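Local structure of phosphatase YwpJ (Bacillus subtilis, 1NRW) at residues Asp50-Ser53 against Ile54-Pro57; Glu105-Gly109 against Ser110-Thr114; Ser179-Lys182 against Glu183-Glu186; Asn229-Leu232 against Glu233-Ala236. The protein removes phosphate from phosphorylated five- and six-carbon sugars and nucleoside monophosphates in vitro, and more weakly from FMN, as a magnesium-dependent member of the HAD superfamily. All coordinates share one frame; numbering follows the deposited sequence.

Interactions 1 and 2 meet directly, although their centres are about 17 Å apart: Asp50 OD2 lies 3.5 Å from Ile112 CD1, where helix 48-55 of the Rossmann-like core comes up against the hairpin of the cap domain. Both border the phosphate site. The Val51 side chain is about 4 Å from those of Thr44 and Leu11, the latter a probable phosphate binder, and Phe107 about 6 Å from Gly45; at about 12 and 13 Å, neither touches the calcium ion. Interaction 3, also in the cap, is centred about 23 Å from interaction 2, away from the annotated sites. Interaction 4, in the core about 38 Å from interaction 3 between centres, leads into the strand preceding metal ligands Asp240 and Ser241.

Interaction 1: Asp50-Ser53 against Ile54-Pro57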
loop_
_atom_site.group_PDB
_atom_site.type_symbol
_atom_site.label_atom_id
_atom_site.label_comp_id
_atom_site.label_asym_id
_atom_site.label_seq_id
_atom_site.Cartn_x
_atom_site.Cartn_y
_atom_site.Cartn_z
ATOM N N ASP A 50 6.858 -6.835 4.160
ATOM C CA ASP A 50 7.566 -5.603 3.789
ATOM C C ASP A 50 7.403 -4.620 4.946
ATOM O O ASP A 50 8.321 -3.867 5.278
ATOM C CB ASP A 50 6.982 -4.959 2.524
ATOM C CG ASP A 50 7.355 -5.698 1.259
ATOM O OD1 ASP A 50 8.500 -6.189 1.171
ATOM O OD2 ASP A 50 6.508 -5.767 0.339
ATOM N N VAL A 51 6.221 -4.622 5.558
ATOM C CA VAL A 51 5.961 -3.729 6.678
ATOM C C VAL A 51 6.766 -4.190 7.888
ATOM O O VAL A 51 7.364 -3.377 8.586
ATOM C CB VAL A 51 4.456 -3.703 7.049
ATOM C CG1 VAL A 51 4.220 -2.733 8.203
ATOM C CG2 VAL A 51 3.626 -3.295 5.835
HETATM N N MSE A 52 6.782 -5.498 8.126
HETATM C CA MSE A 52 7.516 -6.061 9.257
HETATM C C MSE A 52 9.013 -5.777 9.178
HETATM O O MSE A 52 9.665 -5.569 10.202
HETATM C CB MSE A 52 7.284 -7.569 9.330
HETATM C CG MSE A 52 5.832 -7.949 9.514
HETATM SE SE MSE A 52 5.156 -7.345 11.216
HETATM C CE MSE A 52 4.531 -5.601 10.727
ATOM N N SER A 53 9.560 -5.771 7.965
ATOM C CA SER A 53 10.984 -5.503 7.795
ATOM C C SER A 53 11.329 -4.106 8.296
ATOM O O SER A 53 12.435 -3.865 8.783
ATOM C CB SER A 53 11.385 -5.648 6.326
ATOM O OG SER A 53 11.262 -6.998 5.909
ATOM N N ILE A 54 10.377 -3.186 8.183
ATOM C CA ILE A 54 10.589 -1.817 8.641
ATOM C C ILE A 54 10.274 -1.657 10.131
ATOM O O ILE A 54 11.003 -0.988 10.861
ATOM C CB ILE A 54 9.707 -0.825 7.840
ATOM C CG1 ILE A 54 10.107 -0.856 6.361
ATOM C CG2 ILE A 54 9.848 0.585 8.417
ATOM C CD1 ILE A 54 9.196 -0.056 5.457
ATOM N N PHE A 55 9.195 -2.292 10.580
ATOM C CA PHE A 55 8.759 -2.188 11.970
ATOM C C PHE A 55 9.522 -3.028 12.989
ATOM O O PHE A 55 9.731 -2.594 14.122
ATOM C CB PHE A 55 7.270 -2.530 12.071
ATOM C CG PHE A 55 6.357 -1.467 11.515
ATOM C CD1 PHE A 55 6.868 -0.342 10.869
ATOM C CD2 PHE A 55 4.977 -1.590 11.654
ATOM C CE1 PHE A 55 6.017 0.649 10.369
ATOM C CE2 PHE A 55 4.122 -0.606 11.158
ATOM C CZ PHE A 55 4.642 0.514 10.516
ATOM N N GLU A 56 9.919 -4.229 12.591
ATOM C CA GLU A 56 10.639 -5.133 13.488
ATOM C C GLU A 56 11.830 -4.496 14.209
ATOM O O GLU A 56 11.915 -4.545 15.435
ATOM C CB GLU A 56 11.106 -6.369 12.719
ATOM C CG GLU A 56 10.535 -7.670 13.241
ATOM C CD GLU A 56 10.884 -7.909 14.695
ATOM O OE1 GLU A 56 12.092 -7.957 15.017
ATOM O OE2 GLU A 56 9.951 -8.049 15.515
ATOM N N PRO A 57 12.763 -3.890 13.459
ATOM C CA PRO A 57 13.938 -3.258 14.075
ATOM C C PRO A 57 13.591 -2.109 15.023
ATOM O O PRO A 57 14.378 -1.761 15.908
ATOM C CB PRO A 57 14.741 -2.767 12.871
ATOM C CG PRO A 57 14.318 -3.691 11.763
ATOM C CD PRO A 57 12.838 -3.806 11.991
#
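Val51 and Phe55, one helical turn apart, run side by side and form the tight part of this contact. CG1 of Val51 sits over one face of the Phe55 ring, 3.8 Å from its centroid and 19° off the normal, displaced toward the CE2 side; this is a CH-pi contact. The methyl gets there because it stands opposite the backbone N (chi1 -179°). Met52, present as selenomethionine, folds its bent chain back and brings CE to 4.1 Å from Phe55 CD2, at a slant to the ring. The backbone underneath is regular: Phe55 N reaches Val51 O at 2.9 Å in a fairly straight bond, Ile54 N adds a weak one to the same oxygen, and Glu56 N bonds Met52 O at 2.8 Å. Val51 and Met52 also rest on Val64, and Phe55 packs on Ile60 and Thr62. Replacing Phe55 with an alanine would probably open a gap beside those residues and leave the Val51 methyl without the ring face it rests on.

The other side is looser and faces solvent. Ser53 is exposed and turns its OG back to Phe49 O, while Glu56 sends its carboxylate away from the helix. Pro57 has no N-H to offer Ser53 O and instead sets its CD against that oxygen at 3.2 Å. One apolar flank and one polar flank suit the covering helix of a beta-alpha-beta unit, here strand 39-43, helix 48-55 and strand 63-66, with Val51 touching Thr44 of the phosphate-binding loop in the HAD core.

Interaction 2: Glu105-Gly109 against Ser110-Thr114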
loop_
_atom_site.group_PDB
_atom_site.type_symbol
_atom_site.label_atom_id
_atom_site.label_comp_id
_atom_site.label_asym_id
_atom_site.label_seq_id
_atom_site.Cartn_x
_atom_site.Cartn_y
_atom_site.Cartn_z
ATOM N N GLU A 105 4.368 -7.505 -10.392
ATOM C CA GLU A 105 4.726 -8.129 -9.128
ATOM C C GLU A 105 3.454 -8.773 -8.600
ATOM O O GLU A 105 2.389 -8.155 -8.622
ATOM C CB GLU A 105 5.241 -7.078 -8.139
ATOM C CG GLU A 105 6.480 -6.334 -8.635
ATOM C CD GLU A 105 6.991 -5.307 -7.640
ATOM O OE1 GLU A 105 6.471 -5.256 -6.503
ATOM O OE2 GLU A 105 7.921 -4.552 -7.996
ATOM N N VAL A 106 3.568 -10.014 -8.141
ATOM C CA VAL A 106 2.414 -10.745 -7.626
ATOM C C VAL A 106 2.546 -10.957 -6.124
ATOM O O VAL A 106 3.390 -11.724 -5.657
ATOM C CB VAL A 106 2.271 -12.120 -8.324
ATOM C CG1 VAL A 106 0.954 -12.778 -7.919
ATOM C CG2 VAL A 106 2.327 -11.945 -9.845
ATOM N N PHE A 107 1.704 -10.266 -5.368
ATOM C CA PHE A 107 1.717 -10.372 -3.917
ATOM C C PHE A 107 0.901 -11.581 -3.485
ATOM O O PHE A 107 -0.296 -11.655 -3.752
ATOM C CB PHE A 107 1.147 -9.091 -3.306
ATOM C CG PHE A 107 2.015 -7.880 -3.534
ATOM C CD1 PHE A 107 2.949 -7.488 -2.576
ATOM C CD2 PHE A 107 1.935 -7.169 -4.726
ATOM C CE1 PHE A 107 3.797 -6.401 -2.806
ATOM C CE2 PHE A 107 2.782 -6.075 -4.967
ATOM C CZ PHE A 107 3.712 -5.696 -4.004
ATOM N N THR A 108 1.566 -12.527 -2.830
ATOM C CA THR A 108 0.927 -13.750 -2.354
ATOM C C THR A 108 1.263 -13.923 -0.880
ATOM O O THR A 108 1.823 -13.026 -0.254
ATOM C CB THR A 108 1.451 -14.986 -3.107
ATOM O OG1 THR A 108 2.806 -15.242 -2.714
ATOM C CG2 THR A 108 1.400 -14.755 -4.606
ATOM N N GLY A 109 0.934 -15.082 -0.325
ATOM C CA GLY A 109 1.244 -15.312 1.074
ATOM C C GLY A 109 2.736 -15.500 1.301
ATOM O O GLY A 109 3.342 -14.831 2.138
ATOM N N SER A 110 3.328 -16.406 0.528
ATOM C CA SER A 110 4.749 -16.730 0.631
ATOM C C SER A 110 5.723 -15.617 0.245
ATOM O O SER A 110 6.665 -15.328 0.985
ATOM C CB SER A 110 5.041 -17.977 -0.206
ATOM O OG SER A 110 4.485 -17.854 -1.504
ATOM N N ALA A 111 5.512 -14.999 -0.910
ATOM C CA ALA A 111 6.400 -13.936 -1.356
ATOM C C ALA A 111 5.782 -13.119 -2.480
ATOM O O ALA A 111 4.607 -13.272 -2.804
ATOM C CB ALA A 111 7.727 -14.530 -1.820
ATOM N N ILE A 112 6.591 -12.239 -3.057
ATOM C CA ILE A 112 6.158 -11.400 -4.164
ATOM C C ILE A 112 6.849 -11.972 -5.394
ATOM O O ILE A 112 8.056 -11.817 -5.559
ATOM C CB ILE A 112 6.611 -9.937 -3.979
ATOM C CG1 ILE A 112 6.144 -9.411 -2.621
ATOM C CG2 ILE A 112 6.033 -9.072 -5.089
ATOM C CD1 ILE A 112 6.685 -8.029 -2.287
ATOM N N TYR A 113 6.085 -12.643 -6.246
ATOM C CA TYR A 113 6.644 -13.249 -7.446
ATOM C C TYR A 113 6.762 -12.249 -8.579
ATOM O O TYR A 113 5.883 -11.419 -8.780
ATOM C CB TYR A 113 5.775 -14.432 -7.876
ATOM C CG TYR A 113 5.830 -15.572 -6.895
ATOM C CD1 TYR A 113 6.955 -16.393 -6.819
ATOM C CD2 TYR A 113 4.776 -15.809 -6.006
ATOM C CE1 TYR A 113 7.036 -17.415 -5.888
ATOM C CE2 TYR A 113 4.848 -16.831 -5.067
ATOM C CZ TYR A 113 5.981 -17.630 -5.013
ATOM O OH TYR A 113 6.069 -18.640 -4.085
ATOM N N THR A 114 7.858 -12.334 -9.324
ATOM C CA THR A 114 8.079 -11.425 -10.433
ATOM C C THR A 114 9.168 -11.952 -11.361
ATOM O O THR A 114 10.095 -12.628 -10.920
ATOM C CB THR A 114 8.511 -10.017 -9.932
ATOM O OG1 THR A 114 8.766 -9.164 -11.053
ATOM C CG2 THR A 114 9.776 -10.113 -9.083
#
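Ile112 and Phe107 face each other as a non-hydrogen-bonded pair in the antiparallel beta hairpin made by strands 103-108 and 112-114. The two side chains run alongside one another: CD1 of Ile112 touches Phe107 CE1 at 3.4 Å, while its CG2 stands over the middle of the ring, 4.1 Å from the centroid and 8° off the normal. CG2 also leans on Glu105 CB. On the reverse face of the sheet, Thr108 crosses Tyr113 at about a right angle, with its CG2 at the ring edge, in the ring plane.

What positions these groups is the backbone ladder. Val106 and Tyr113 form the hydrogen-bonded pair, N to O in both directions, and the bond from Val106 N to Tyr113 O is 2.8 Å long. At the turn, Gly109 and Ser110 both have helical backbone angles, and Ala111 O takes two donors from Thr108: the backbone N at 3.1 Å and OG1 at 2.7 Å. A valine in place of Thr108 would probably cost this carbonyl its second donor and let the turn move more freely. Further out, Phe107 packs on Asn174 and Leu176 of strand 172-178 and on Ala47 of the core, whereas Ile112 and Thr114 bond through their backbones to Ala155 of strand 154-156, so the hairpin sits within the six-stranded cap sheet. At its tip, the hydroxyl oxygens of Ser110 (OG) and Tyr113 (OH) share a hydrogen bond of 3.1 Å.

Interaction 3: Ser179-Lys182 against Glu183-Glu186; sequences SFFK and EKLE
Ser179 OG is pressed against the flank of Lys184, 3.2 Å from its CB and 3.4 Å from its CG, at the same time as it accepts a hydrogen bond from the backbone N of Phe181. That bond closes an ST turn just ahead of helix 182-192. The N-cap position itself falls to Phe181, whose side chain offers no polar atom, so the serine hydroxyl ties down the cap residue from two positions earlier. It can do so because OG is swung opposite the Ser179 backbone N (chi1 -177°), which turns it in under the helix start.

Phe181 O then opens the helix, receiving Leu185 N at 3.0 Å together with a weaker and more bent bond from Lys184 N. CB of Phe181 meets Lys184 CG at 3.7 Å, while the lysine chain, bent twice, carries NZ away to Glu100 O. Leu185 lays its CD1 against Ser179 O at 3.6 Å and also touches His206, packing the inner side of the helix start against the end of strand 172-178.

The outer side is solvent-exposed and loosely held. NZ of Lys182 is 4.4 Å from Glu183 OE2, too far for a salt bridge, although the opposite charges probably still attract. Glu183, in the first turn, would also be likely to interact favourably with the positive end of the helix dipole. Lys182 and Glu186 run side by side, with the CG of Glu186 3.0 Å from Lys182 O.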
loop_
_atom_site.group_PDB
_atom_site.type_symbol
_atom_site.label_atom_id
_atom_site.label_comp_id
_atom_site.label_asym_id
_atom_site.label_seq_id
_atom_site.Cartn_x
_atom_site.Cartn_y
_atom_site.Cartn_z
ATOM N N SER A 179 4.575 0.343 -16.147
ATOM C CA SER A 179 5.063 0.661 -17.488
ATOM C C SER A 179 5.559 2.099 -17.535
ATOM O O SER A 179 4.945 2.992 -16.952
ATOM C CB SER A 179 3.974 0.484 -18.547
ATOM O OG SER A 179 4.513 0.732 -19.836
ATOM N N PHE A 180 6.678 2.319 -18.220
ATOM C CA PHE A 180 7.234 3.663 -18.361
ATOM C C PHE A 180 6.390 4.487 -19.324
ATOM O O PHE A 180 6.457 5.717 -19.326
ATOM C CB PHE A 180 8.652 3.606 -18.941
ATOM C CG PHE A 180 9.685 3.076 -17.998
ATOM C CD1 PHE A 180 10.044 3.792 -16.865
ATOM C CD2 PHE A 180 10.330 1.873 -18.265
ATOM C CE1 PHE A 180 11.039 3.319 -16.009
ATOM C CE2 PHE A 180 11.325 1.393 -17.416
ATOM C CZ PHE A 180 11.679 2.118 -16.288
ATOM N N PHE A 181 5.591 3.801 -20.136
ATOM C CA PHE A 181 4.794 4.456 -21.169
ATOM C C PHE A 181 3.350 4.815 -20.858
ATOM O O PHE A 181 2.533 3.957 -20.522
ATOM C CB PHE A 181 4.862 3.597 -22.427
ATOM C CG PHE A 181 6.263 3.215 -22.797
ATOM C CD1 PHE A 181 7.144 4.167 -23.303
ATOM C CD2 PHE A 181 6.727 1.922 -22.576
ATOM C CE1 PHE A 181 8.468 3.838 -23.581
ATOM C CE2 PHE A 181 8.048 1.582 -22.848
ATOM C CZ PHE A 181 8.922 2.544 -23.352
ATOM N N LYS A 182 3.045 6.099 -21.007
ATOM C CA LYS A 182 1.708 6.609 -20.743
ATOM C C LYS A 182 0.638 5.806 -21.477
ATOM O O LYS A 182 -0.407 5.491 -20.907
ATOM C CB LYS A 182 1.622 8.080 -21.155
ATOM C CG LYS A 182 0.299 8.745 -20.818
ATOM C CD LYS A 182 0.248 10.189 -21.303
ATOM C CE LYS A 182 0.253 10.271 -22.825
ATOM N NZ LYS A 182 0.167 11.677 -23.313
ATOM N N GLU A 183 0.901 5.471 -22.737
ATOM C CA GLU A 183 -0.057 4.717 -23.544
ATOM C C GLU A 183 -0.386 3.356 -22.941
ATOM O O GLU A 183 -1.539 2.918 -22.968
ATOM C CB GLU A 183 0.483 4.513 -24.965
ATOM C CG GLU A 183 0.821 5.797 -25.714
ATOM C CD GLU A 183 1.920 6.600 -25.041
ATOM O OE1 GLU A 183 2.968 6.012 -24.697
ATOM O OE2 GLU A 183 1.737 7.823 -24.862
ATOM N N LYS A 184 0.633 2.683 -22.414
ATOM C CA LYS A 184 0.458 1.369 -21.806
ATOM C C LYS A 184 -0.324 1.492 -20.504
ATOM O O LYS A 184 -1.161 0.646 -20.187
ATOM C CB LYS A 184 1.821 0.735 -21.529
ATOM C CG LYS A 184 2.701 0.599 -22.758
ATOM C CD LYS A 184 2.221 -0.510 -23.664
ATOM C CE LYS A 184 2.499 -1.881 -23.061
ATOM N NZ LYS A 184 2.016 -2.959 -23.965
ATOM N N LEU A 185 -0.042 2.548 -19.750
ATOM C CA LEU A 185 -0.730 2.777 -18.488
ATOM C C LEU A 185 -2.213 3.038 -18.732
ATOM O O LEU A 185 -3.073 2.514 -18.017
ATOM C CB LEU A 185 -0.086 3.957 -17.748
ATOM C CG LEU A 185 1.351 3.711 -17.268
ATOM C CD1 LEU A 185 1.971 5.004 -16.761
ATOM C CD2 LEU A 185 1.346 2.650 -16.171
ATOM N N GLU A 186 -2.524 3.839 -19.747
ATOM C CA GLU A 186 -3.919 4.133 -20.050
ATOM C C GLU A 186 -4.640 2.866 -20.509
ATOM O O GLU A 186 -5.791 2.630 -20.137
ATOM C CB GLU A 186 -4.019 5.227 -21.122
ATOM C CG GLU A 186 -3.214 6.482 -20.787
ATOM C CD GLU A 186 -3.678 7.719 -21.542
ATOM O OE1 GLU A 186 -3.885 7.640 -22.770
ATOM O OE2 GLU A 186 -3.825 8.780 -20.901
#

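Interaction 4: Asn229-Leu232 against Glu233-Ala236; sequences NIPL and EETA
Pro231 O accepts from Glu234 N at 2.8 Å and Leu232 O from Thr235 N at 3.0 Å, two successive bonds that curl Leu232 and Glu233 into a short 3-10 turn. Both donors stand well above the carbonyl planes, by 54° and 65°. Just before it, Asn229 has a positive phi and ends helix 217-227 in a Schellman motif.

Thr235 adds a second grip on Leu232 O: its OG1, held between the backbone N and the carbonyl carbon (chi1 67°), donates to that oxygen at 2.7 Å. The same torsion turns CG2 the other way, 3.4 Å from Pro231 O and 3.9 Å from Ile230 CG2, where the threonine and isoleucine chains meet at a slant over Leu6. On the surface side, Glu234 stretches alongside the proline ring, its OE2 3.6 Å from Pro231 CG, and OE1 makes a salt bridge to Lys5. Glu233 bends back so that OE1 comes 3.5 Å from Pro231 CB. Leu232 turns its own side chain back onto Lys222 and Ala225 of the preceding helix.

This is the helix-to-strand connection of a Rossmann-like core: it sets the chain down as strand 235-239, parallel to strand 6-10, and the two strands carry the calcium ligands Asp10, Asp240 and Ser241 at or just beyond their C-terminal ends, as expected for the HAD active site.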
loop_
_atom_site.group_PDB
_atom_site.type_symbol
_atom_site.label_atom_id
_atom_site.label_comp_id
_atom_site.label_asym_id
_atom_site.label_seq_id
_atom_site.Cartn_x
_atom_site.Cartn_y
_atom_site.Cartn_z
ATOM N N ASN A 229 -15.837 -3.229 16.977
ATOM C CA ASN A 229 -16.997 -2.511 17.499
ATOM C C ASN A 229 -16.733 -1.015 17.594
ATOM O O ASN A 229 -17.124 -0.360 18.561
ATOM C CB ASN A 229 -17.379 -3.063 18.872
ATOM C CG ASN A 229 -17.808 -4.513 18.810
ATOM O OD1 ASN A 229 -18.711 -4.868 18.052
ATOM N ND2 ASN A 229 -17.164 -5.361 19.605
ATOM N N ILE A 230 -16.063 -0.480 16.580
ATOM C CA ILE A 230 -15.744 0.940 16.537
ATOM C C ILE A 230 -16.500 1.604 15.392
ATOM O O ILE A 230 -16.333 1.232 14.232
ATOM C CB ILE A 230 -14.230 1.169 16.329
ATOM C CG1 ILE A 230 -13.450 0.558 17.494
ATOM C CG2 ILE A 230 -13.940 2.659 16.212
ATOM C CD1 ILE A 230 -11.941 0.615 17.329
ATOM N N PRO A 231 -17.352 2.594 15.708
ATOM C CA PRO A 231 -18.138 3.314 14.698
ATOM C C PRO A 231 -17.201 4.030 13.726
ATOM O O PRO A 231 -16.168 4.558 14.136
ATOM C CB PRO A 231 -18.949 4.308 15.533
ATOM C CG PRO A 231 -19.062 3.637 16.865
ATOM C CD PRO A 231 -17.680 3.069 17.063
ATOM N N LEU A 232 -17.556 4.052 12.445
ATOM C CA LEU A 232 -16.713 4.722 11.462
ATOM C C LEU A 232 -16.572 6.206 11.780
ATOM O O LEU A 232 -15.579 6.833 11.417
ATOM C CB LEU A 232 -17.280 4.540 10.052
ATOM C CG LEU A 232 -17.128 3.133 9.470
ATOM C CD1 LEU A 232 -17.773 3.070 8.098
ATOM C CD2 LEU A 232 -15.644 2.782 9.383
ATOM N N GLU A 233 -17.565 6.767 12.467
ATOM C CA GLU A 233 -17.521 8.182 12.831
ATOM C C GLU A 233 -16.356 8.434 13.786
ATOM O O GLU A 233 -15.895 9.566 13.937
ATOM C CB GLU A 233 -18.837 8.606 13.500
ATOM C CG GLU A 233 -20.067 8.542 12.597
ATOM C CD GLU A 233 -20.382 7.135 12.107
ATOM O OE1 GLU A 233 -20.430 6.205 12.941
ATOM O OE2 GLU A 233 -20.590 6.962 10.885
ATOM N N GLU A 234 -15.884 7.372 14.429
ATOM C CA GLU A 234 -14.774 7.473 15.366
ATOM C C GLU A 234 -13.471 6.912 14.787
ATOM O O GLU A 234 -12.608 6.424 15.522
ATOM C CB GLU A 234 -15.126 6.752 16.667
ATOM C CG GLU A 234 -16.157 7.496 17.508
ATOM C CD GLU A 234 -16.759 6.632 18.597
ATOM O OE1 GLU A 234 -15.996 6.012 19.361
ATOM O OE2 GLU A 234 -18.002 6.578 18.691
ATOM N N THR A 235 -13.342 6.985 13.468
ATOM C CA THR A 235 -12.138 6.514 12.791
ATOM C C THR A 235 -11.602 7.623 11.893
ATOM O O THR A 235 -12.367 8.446 11.381
ATOM C CB THR A 235 -12.415 5.280 11.901
ATOM O OG1 THR A 235 -13.251 5.656 10.798
ATOM C CG2 THR A 235 -13.093 4.183 12.702
ATOM N N ALA A 236 -10.285 7.641 11.712
ATOM C CA ALA A 236 -9.633 8.622 10.851
ATOM C C ALA A 236 -8.652 7.851 9.971
ATOM O O ALA A 236 -8.163 6.792 10.367
ATOM C CB ALA A 236 -8.886 9.656 11.685
#